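PDB 6FTH: extracellular solute-binding protein, family 1 from Bifidobacterium longum subsp. infantis, which probably captures human milk oligosaccharides outside the cell and delivers them to an ABC transporter for uptake. Local coordinates for residues G382-T387 and W412-V417; K146-T151 and K420-G425; P114-F119 and L359-K364. One frame throughout, in Å; residues are numbered along the deposited sequence.

Contact 1: G382-T387 and W412-V417; sequences GNRHYT and WIPDGV
R384 lays its side chain across the turn at P414-V417, and its guanidinium meets the turn in two ways. The backbone of G416 and V417 lies over one face of the group, with G416 C 3.9 Å above the plane and offset toward the rim, while R384 NH2 approaches P414 CG obliquely at 3.5 Å. The chain reaches this position through a bend at chi3 (79°), which sets NE off the line of the preceding carbons; the side chain of R384 then crosses those of P414 and V417 at about a right angle. At its root, R384 CB sits 3.6 Å from G416 O. No hydrogen bond joins the two segments; the nearest polar approach is a CA-H...O contact from V417 CA to R384 O at 3.3 Å, with 139° at the hydrogen. V417 splits its branches: CG2 faces the arginine, and CG1 touches the edge of the Y386 ring, 3.8 Å from CD2.

Two turns shape the surfaces, a type I' turn over G382-H385 and a type I turn over P414-V417, the latter closed by V417 N to P414 O at 3.0 Å. In the second shell E363 holds R384 NE by a salt bridge and Y386 OH by a hydrogen bond. The contact thus sits where strand 385-388, the loop leading into its parallel neighbour 418-420, and helix 363-371 converge.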
loop_
_atom_site.group_PDB
_atom_site.type_symbol
_atom_site.label_atom_id
_atom_site.label_comp_id
_atom_site.label_asym_id
_atom_site.label_seq_id
_atom_site.Cartn_x
_atom_site.Cartn_y
_atom_site.Cartn_z
ATOM N N GLY A 382 30.881 1.668 3.759
ATOM C CA GLY A 382 31.217 2.732 4.676
ATOM C C GLY A 382 30.419 3.990 4.387
ATOM O O GLY A 382 29.767 4.149 3.346
ATOM N N ASN A 383 30.466 4.906 5.354
ATOM C CA ASN A 383 29.803 6.210 5.252
ATOM C C ASN A 383 28.304 6.092 4.964
ATOM O O ASN A 383 27.700 6.943 4.304
ATOM C CB ASN A 383 30.532 7.130 4.282
ATOM C CG ASN A 383 31.817 7.700 4.903
ATOM O OD1 ASN A 383 32.294 7.214 5.936
ATOM N ND2 ASN A 383 32.367 8.716 4.286
ATOM N N ARG A 384 27.696 5.061 5.547
ATOM C CA ARG A 384 26.247 4.823 5.455
ATOM C C ARG A 384 25.793 4.572 4.021
ATOM O O ARG A 384 24.623 4.774 3.694
ATOM C CB ARG A 384 25.428 5.956 6.094
ATOM C CG ARG A 384 25.944 6.358 7.466
ATOM C CD ARG A 384 24.996 7.293 8.195
ATOM N NE ARG A 384 23.893 6.545 8.793
ATOM C CZ ARG A 384 22.815 7.106 9.315
ATOM N NH1 ARG A 384 22.683 8.426 9.305
ATOM N NH2 ARG A 384 21.861 6.351 9.843
ATOM N N HIS A 385 26.700 4.099 3.172
ATOM C CA HIS A 385 26.404 3.758 1.784
ATOM C C HIS A 385 26.488 2.246 1.609
ATOM O O HIS A 385 27.389 1.586 2.152
ATOM C CB HIS A 385 27.383 4.445 0.820
ATOM C CG HIS A 385 27.001 4.296 -0.620
ATOM N ND1 HIS A 385 27.222 3.132 -1.328
ATOM C CD2 HIS A 385 26.375 5.139 -1.472
ATOM C CE1 HIS A 385 26.758 3.275 -2.558
ATOM N NE2 HIS A 385 26.238 4.484 -2.673
ATOM N N TYR A 386 25.524 1.698 0.869
ATOM C CA TYR A 386 25.420 0.263 0.640
ATOM C C TYR A 386 25.173 0.038 -0.839
ATOM O O TYR A 386 24.459 0.815 -1.471
ATOM C CB TYR A 386 24.283 -0.344 1.467
ATOM C CG TYR A 386 24.500 -0.122 2.933
ATOM C CD1 TYR A 386 25.257 -1.006 3.691
ATOM C CD2 TYR A 386 24.019 1.027 3.546
ATOM C CE1 TYR A 386 25.490 -0.781 5.019
ATOM C CE2 TYR A 386 24.233 1.263 4.894
ATOM C CZ TYR A 386 24.984 0.352 5.629
ATOM O OH TYR A 386 25.240 0.545 6.965
ATOM N N THR A 387 25.746 -1.036 -1.384
ATOM C CA THR A 387 25.573 -1.394 -2.788
ATOM C C THR A 387 25.029 -2.809 -2.913
ATOM O O THR A 387 25.592 -3.757 -2.357
ATOM C CB THR A 387 26.890 -1.281 -3.557
ATOM O OG1 THR A 387 27.377 0.064 -3.455
ATOM C CG2 THR A 387 26.685 -1.652 -5.016
ATOM N N TRP A 412 14.157 0.045 10.223
ATOM C CA TRP A 412 13.985 1.314 9.541
ATOM C C TRP A 412 15.245 1.684 8.782
ATOM O O TRP A 412 16.358 1.405 9.249
ATOM C CB TRP A 412 13.566 2.457 10.481
ATOM C CG TRP A 412 14.615 2.956 11.445
ATOM C CD1 TRP A 412 15.218 2.255 12.451
ATOM C CD2 TRP A 412 15.134 4.294 11.517
ATOM N NE1 TRP A 412 16.108 3.070 13.123
ATOM C CE2 TRP A 412 16.063 4.323 12.570
ATOM C CE3 TRP A 412 14.896 5.467 10.789
ATOM C CZ2 TRP A 412 16.738 5.479 12.928
ATOM C CZ3 TRP A 412 15.584 6.611 11.132
ATOM C CH2 TRP A 412 16.493 6.606 12.196
ATOM N N ILE A 413 15.052 2.296 7.621
ATOM C CA ILE A 413 16.148 2.816 6.796
ATOM C C ILE A 413 16.211 4.316 7.025
ATOM O O ILE A 413 15.328 5.053 6.532
ATOM C CB ILE A 413 15.967 2.484 5.306
ATOM C CG1 ILE A 413 15.745 0.983 5.057
ATOM C CG2 ILE A 413 17.177 2.987 4.515
ATOM C CD1 ILE A 413 16.851 0.065 5.511
ATOM N N PRO A 414 17.202 4.832 7.768
ATOM C CA PRO A 414 17.289 6.282 8.009
ATOM C C PRO A 414 17.577 7.043 6.722
ATOM O O PRO A 414 18.215 6.535 5.797
ATOM C CB PRO A 414 18.463 6.411 8.989
ATOM C CG PRO A 414 18.618 5.043 9.619
ATOM C CD PRO A 414 18.250 4.095 8.504
ATOM N N ASP A 415 17.134 8.310 6.684
ATOM C CA ASP A 415 17.374 9.142 5.501
ATOM C C ASP A 415 18.870 9.373 5.225
ATOM O O ASP A 415 19.254 9.620 4.064
ATOM C CB ASP A 415 16.685 10.485 5.663
ATOM C CG ASP A 415 15.188 10.430 5.489
ATOM O OD1 ASP A 415 14.590 9.327 5.306
ATOM O OD2 ASP A 415 14.568 11.526 5.554
ATOM N N GLY A 416 19.719 9.286 6.257
ATOM C CA GLY A 416 21.162 9.421 6.064
ATOM C C GLY A 416 21.837 8.236 5.380
ATOM O O GLY A 416 23.016 8.344 5.014
ATOM N N VAL A 417 21.122 7.139 5.179
ATOM C CA VAL A 417 21.633 5.962 4.487
ATOM C C VAL A 417 21.333 6.096 3.007
ATOM O O VAL A 417 20.230 6.500 2.621
ATOM C CB VAL A 417 20.957 4.700 5.057
ATOM C CG1 VAL A 417 21.157 3.467 4.127
ATOM C CG2 VAL A 417 21.483 4.433 6.451
#

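Contact 2: K146-T151 and K420-G425; sequences KSYSGT and KGDVDG
Chi1 of Y148 (-59°) sets its CG anti to the carbonyl carbon, while chi1 of D422 sets its CG anti to the backbone N. The two side chains reach toward each other, tip to tip, and the phenol donates to the carboxylate, Y148 OH to D422 OD2 at 2.7 Å. The hydroxyl comes in on the syn side of OD2, only 15° out of the carboxylate plane.

The other oxygen serves the helix: G425 N donates to D422 OD1 at 3.2 Å, nearly straight at 173° at the hydrogen, although it lies well above the carboxylate plane. One carboxylate therefore caps its own helix and grips a distant loop, each bond helping to fix its rotation. G425 N is also 3.1 Å from Y148 OH, but the angle is too poor for a bond. G425 CA approaches the phenol obliquely, 3.5 Å from Y148 CZ, a close approach made by a residue without a side chain, and S147 CB rests 3.9 Å from G425 O. D424 OD2 lies near the plane of the tyrosine ring, at its edge, whereas D424 OD1 is bonded to W298. F370 of helix 363-371 touches both Y148 and D422.

The arrangement is a helix N-cap: D422, also the centre of an inverse gamma turn, starts helix 423-432 and ties it to the loop between strands 140-143 and 154-158.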
loop_
_atom_site.group_PDB
_atom_site.type_symbol
_atom_site.label_atom_id
_atom_site.label_comp_id
_atom_site.label_asym_id
_atom_site.label_seq_id
_atom_site.Cartn_x
_atom_site.Cartn_y
_atom_site.Cartn_z
ATOM N N LYS A 146 13.254 6.663 2.369
ATOM C CA LYS A 146 12.734 7.829 1.653
ATOM C C LYS A 146 12.451 7.575 0.172
ATOM O O LYS A 146 11.704 8.339 -0.435
ATOM C CB LYS A 146 13.675 9.008 1.843
ATOM C CG LYS A 146 15.069 8.817 1.240
ATOM C CD LYS A 146 15.997 10.003 1.544
ATOM C CE LYS A 146 17.353 9.894 0.887
ATOM N NZ LYS A 146 18.229 8.848 1.433
ATOM N N SER A 147 13.017 6.544 -0.450
ATOM C CA SER A 147 12.603 6.279 -1.825
ATOM C C SER A 147 11.165 5.829 -1.930
ATOM O O SER A 147 10.614 5.822 -3.041
ATOM C CB SER A 147 13.491 5.226 -2.491
ATOM O OG SER A 147 14.751 5.794 -2.823
ATOM N N TYR A 148 10.553 5.425 -0.814
ATOM C CA TYR A 148 9.199 4.900 -0.769
ATOM C C TYR A 148 8.208 5.857 -0.114
ATOM O O TYR A 148 7.085 5.453 0.206
ATOM C CB TYR A 148 9.199 3.543 -0.070
ATOM C CG TYR A 148 10.076 2.493 -0.707
ATOM C CD1 TYR A 148 9.562 1.638 -1.669
ATOM C CD2 TYR A 148 11.393 2.318 -0.293
ATOM C CE1 TYR A 148 10.340 0.634 -2.231
ATOM C CE2 TYR A 148 12.174 1.343 -0.844
ATOM C CZ TYR A 148 11.631 0.499 -1.821
ATOM O OH TYR A 148 12.375 -0.510 -2.385
ATOM N N SER A 149 8.586 7.119 0.069
ATOM C CA SER A 149 7.696 8.055 0.730
ATOM C C SER A 149 6.514 8.481 -0.126
ATOM O O SER A 149 5.534 8.992 0.438
ATOM C CB SER A 149 8.446 9.301 1.167
ATOM O OG SER A 149 9.056 9.944 0.068
ATOM N N GLY A 150 6.582 8.303 -1.449
ATOM C CA GLY A 150 5.475 8.619 -2.338
ATOM C C GLY A 150 4.439 7.518 -2.377
ATOM O O GLY A 150 4.535 6.513 -1.675
ATOM N N THR A 151 3.426 7.719 -3.225
ATOM C CA THR A 151 2.343 6.758 -3.331
ATOM C C THR A 151 2.754 5.502 -4.109
ATOM O O THR A 151 3.679 5.503 -4.927
ATOM C CB THR A 151 1.067 7.381 -3.898
ATOM O OG1 THR A 151 0.070 6.359 -3.954
ATOM C CG2 THR A 151 1.292 7.980 -5.270
ATOM N N LYS A 420 22.582 1.981 -3.209
ATOM C CA LYS A 420 22.691 1.853 -4.643
ATOM C C LYS A 420 22.248 0.446 -5.021
ATOM O O LYS A 420 22.720 -0.534 -4.434
ATOM C CB LYS A 420 24.129 2.094 -5.076
ATOM C CG LYS A 420 24.382 1.829 -6.532
ATOM C CD LYS A 420 25.855 2.116 -6.801
ATOM C CE LYS A 420 26.348 1.744 -8.162
ATOM N NZ LYS A 420 27.831 2.047 -8.152
ATOM N N GLY A 421 21.315 0.355 -5.952
ATOM C CA GLY A 421 20.885 -0.923 -6.469
ATOM C C GLY A 421 19.638 -1.521 -5.861
ATOM O O GLY A 421 19.406 -2.725 -6.034
ATOM N N ASP A 422 18.844 -0.747 -5.124
ATOM C CA ASP A 422 17.496 -1.166 -4.731
ATOM C C ASP A 422 16.633 -0.770 -5.908
ATOM O O ASP A 422 16.099 0.342 -5.981
ATOM C CB ASP A 422 17.016 -0.491 -3.455
ATOM C CG ASP A 422 15.572 -0.782 -3.169
ATOM O OD1 ASP A 422 14.964 -1.625 -3.871
ATOM O OD2 ASP A 422 15.037 -0.197 -2.194
ATOM N N VAL A 423 16.538 -1.670 -6.877
ATOM C CA VAL A 423 15.916 -1.334 -8.156
ATOM C C VAL A 423 14.428 -1.032 -7.981
ATOM O O VAL A 423 13.871 -0.155 -8.668
ATOM C CB VAL A 423 16.171 -2.489 -9.141
ATOM C CG1 VAL A 423 15.377 -2.344 -10.401
ATOM C CG2 VAL A 423 17.675 -2.564 -9.461
ATOM N N ASP A 424 13.759 -1.754 -7.081
ATOM C CA ASP A 424 12.344 -1.470 -6.842
ATOM C C ASP A 424 12.166 -0.050 -6.301
ATOM O O ASP A 424 11.304 0.699 -6.772
ATOM C CB ASP A 424 11.731 -2.516 -5.912
ATOM C CG ASP A 424 10.195 -2.443 -5.885
ATOM O OD1 ASP A 424 9.599 -2.254 -6.973
ATOM O OD2 ASP A 424 9.597 -2.565 -4.792
ATOM N N GLY A 425 12.982 0.346 -5.324
ATOM C CA GLY A 425 12.902 1.707 -4.817
ATOM C C GLY A 425 13.224 2.756 -5.869
ATOM O O GLY A 425 12.555 3.794 -5.961
#

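Contact 3: P114-F119 and L359-K364; sequences PNVKQF and LLYSEK
N115 and Y361 bring the backbones closest, 5.7 Å between CA atoms, where the first turns of helix 114-122 pack against the break between helices 350-360 and 363-371. S362 is the N-cap of helix 363-371, which follows helix 350-360 after that short break, and its side chain caps a backbone N farther along.

Y361 carries the apolar side. V116 CG2 lies 3.8 Å from Y361 CG, approaching the ring obliquely, and the branch points there because it is anti to the carbonyl carbon of V116. F119 meets the same tyrosine with CD2 of F119 3.8 Å from CD2 of Y361. The centroids are 5.9 Å apart and the planes are inclined by 24°; the rings meet rim to rim, neither over the other's face. Y361 OH is held by the carbonyl of P141, a second-shell bond that positions the phenol beside strand 140-143. F119 also stacks with W412.

Within the two segments N115 meets the break between the helices by packing, while its backbone N is bonded to N358 OD1. Its CB touches Y361 O at 3.6 Å, and its ND2 reaches S362 CB at 3.4 Å. Two donors converge on one carbonyl in the junction itself: L359 O accepts from S362 N at 3.0 Å and from S362 OG at 2.7 Å, the hydroxyl lying in the carbonyl plane on a lone pair, with 142° at the oxygen.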
loop_
_atom_site.group_PDB
_atom_site.type_symbol
_atom_site.label_atom_id
_atom_site.label_comp_id
_atom_site.label_asym_id
_atom_site.label_seq_id
_atom_site.Cartn_x
_atom_site.Cartn_y
_atom_site.Cartn_z
ATOM N N PRO A 114 16.896 2.573 22.249
ATOM C CA PRO A 114 17.361 3.859 21.719
ATOM C C PRO A 114 17.326 3.953 20.197
ATOM O O PRO A 114 17.111 5.043 19.660
ATOM C CB PRO A 114 18.783 3.989 22.298
ATOM C CG PRO A 114 19.153 2.616 22.735
ATOM C CD PRO A 114 17.875 1.957 23.158
ATOM N N ASN A 115 17.505 2.839 19.472
ATOM C CA ASN A 115 17.481 2.929 18.014
ATOM C C ASN A 115 16.058 3.168 17.518
ATOM O O ASN A 115 15.859 3.768 16.458
ATOM C CB ASN A 115 18.057 1.658 17.385
ATOM C CG ASN A 115 19.541 1.468 17.688
ATOM O OD1 ASN A 115 20.295 2.432 17.780
ATOM N ND2 ASN A 115 19.949 0.229 17.853
ATOM N N VAL A 116 15.072 2.685 18.277
ATOM C CA VAL A 116 13.669 2.957 17.984
ATOM C C VAL A 116 13.336 4.397 18.328
ATOM O O VAL A 116 12.601 5.066 17.602
ATOM C CB VAL A 116 12.759 1.988 18.761
ATOM C CG1 VAL A 116 11.275 2.320 18.527
ATOM C CG2 VAL A 116 13.035 0.529 18.392
ATOM N N LYS A 117 13.864 4.903 19.442
ATOM C CA LYS A 117 13.681 6.321 19.741
ATOM C C LYS A 117 14.235 7.192 18.620
ATOM O O LYS A 117 13.648 8.222 18.267
ATOM C CB LYS A 117 14.368 6.687 21.060
ATOM C CG LYS A 117 13.608 6.278 22.291
ATOM C CD LYS A 117 14.064 7.069 23.512
ATOM C CE LYS A 117 15.483 6.761 23.895
ATOM N NZ LYS A 117 15.785 7.435 25.211
ATOM N N GLN A 118 15.385 6.813 18.065
ATOM C CA GLN A 118 15.970 7.592 16.982
ATOM C C GLN A 118 15.094 7.524 15.736
ATOM O O GLN A 118 14.878 8.537 15.055
ATOM C CB GLN A 118 17.383 7.083 16.692
ATOM C CG GLN A 118 18.126 7.916 15.714
ATOM C CD GLN A 118 18.515 9.249 16.293
ATOM O OE1 GLN A 118 18.658 9.383 17.512
ATOM N NE2 GLN A 118 18.674 10.241 15.438
ATOM N N PHE A 119 14.573 6.332 15.433
ATOM C CA PHE A 119 13.596 6.189 14.356
ATOM C C PHE A 119 12.466 7.201 14.534
ATOM O O PHE A 119 12.149 7.965 13.616
ATOM C CB PHE A 119 13.100 4.730 14.381
ATOM C CG PHE A 119 12.014 4.364 13.370
ATOM C CD1 PHE A 119 11.735 5.110 12.241
ATOM C CD2 PHE A 119 11.258 3.220 13.606
ATOM C CE1 PHE A 119 10.732 4.723 11.360
ATOM C CE2 PHE A 119 10.272 2.818 12.717
ATOM C CZ PHE A 119 10.009 3.575 11.601
ATOM N N LEU A 359 18.186 -3.963 18.481
ATOM C CA LEU A 359 19.156 -4.386 17.478
ATOM C C LEU A 359 18.528 -4.487 16.087
ATOM O O LEU A 359 19.149 -4.085 15.091
ATOM C CB LEU A 359 19.798 -5.708 17.889
ATOM C CG LEU A 359 20.685 -5.627 19.137
ATOM C CD1 LEU A 359 21.150 -7.012 19.531
ATOM C CD2 LEU A 359 21.891 -4.712 18.878
ATOM N N LEU A 360 17.290 -5.009 15.996
ATOM C CA LEU A 360 16.586 -5.042 14.717
ATOM C C LEU A 360 16.534 -3.669 14.075
ATOM O O LEU A 360 16.679 -3.550 12.852
ATOM C CB LEU A 360 15.159 -5.586 14.878
ATOM C CG LEU A 360 15.059 -7.102 15.086
ATOM C CD1 LEU A 360 13.662 -7.455 15.571
ATOM C CD2 LEU A 360 15.389 -7.891 13.836
ATOM N N TYR A 361 16.336 -2.630 14.895
ATOM C CA TYR A 361 16.186 -1.252 14.438
ATOM C C TYR A 361 17.511 -0.504 14.342
ATOM O O TYR A 361 17.526 0.688 13.995
ATOM C CB TYR A 361 15.148 -0.528 15.318
ATOM C CG TYR A 361 13.736 -0.966 14.933
ATOM C CD1 TYR A 361 13.237 -2.209 15.307
ATOM C CD2 TYR A 361 12.939 -0.170 14.127
ATOM C CE1 TYR A 361 11.982 -2.640 14.905
ATOM C CE2 TYR A 361 11.669 -0.592 13.726
ATOM C CZ TYR A 361 11.203 -1.817 14.118
ATOM O OH TYR A 361 9.960 -2.263 13.718
ATOM N N SER A 362 18.630 -1.182 14.597
ATOM C CA SER A 362 19.911 -0.572 14.297
ATOM C C SER A 362 20.143 -0.607 12.796
ATOM O O SER A 362 19.579 -1.433 12.079
ATOM C CB SER A 362 21.048 -1.338 14.993
ATOM O OG SER A 362 21.294 -2.587 14.379
ATOM N N GLU A 363 21.037 0.264 12.321
ATOM C CA GLU A 363 21.337 0.289 10.894
ATOM C C GLU A 363 21.888 -1.052 10.423
ATOM O O GLU A 363 21.475 -1.563 9.372
ATOM C CB GLU A 363 22.298 1.440 10.596
ATOM C CG GLU A 363 22.647 1.624 9.130
ATOM C CD GLU A 363 23.543 2.823 8.888
ATOM O OE1 GLU A 363 23.333 3.823 9.615
ATOM O OE2 GLU A 363 24.429 2.766 7.994
ATOM N N LYS A 364 22.785 -1.648 11.224
ATOM C CA LYS A 364 23.371 -2.956 10.931
ATOM C C LYS A 364 22.315 -3.995 10.560
ATOM O O LYS A 364 22.435 -4.679 9.531
ATOM C CB LYS A 364 24.159 -3.415 12.163
ATOM C CG LYS A 364 24.834 -4.766 12.056
ATOM C CD LYS A 364 25.561 -5.174 13.365
ATOM C CE LYS A 364 26.748 -4.286 13.700
ATOM N NZ LYS A 364 27.490 -4.794 14.902
#

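Contacts 1 and 3 are joined directly through E363 of contact 3, whose OE1 is 2.9 Å from R384 NE and whose OE2 is 2.6 Å from Y386 OH. Their centres are about 13 Å apart, as are those of contacts 1 and 2, which are bridged by Y386 O to K420 N (2.8 Å) and by D415 O to K146 NZ (2.9 Å), both probable hydrogen bonds. Contacts 2 and 3 do not touch; their nearest atoms are about 10 Å apart. Contact 1 is therefore the intermediary. Contact 2 lies nearest the chain's centre, about 14 Å away against about 24 Å for each of the others, measured from the contact centres.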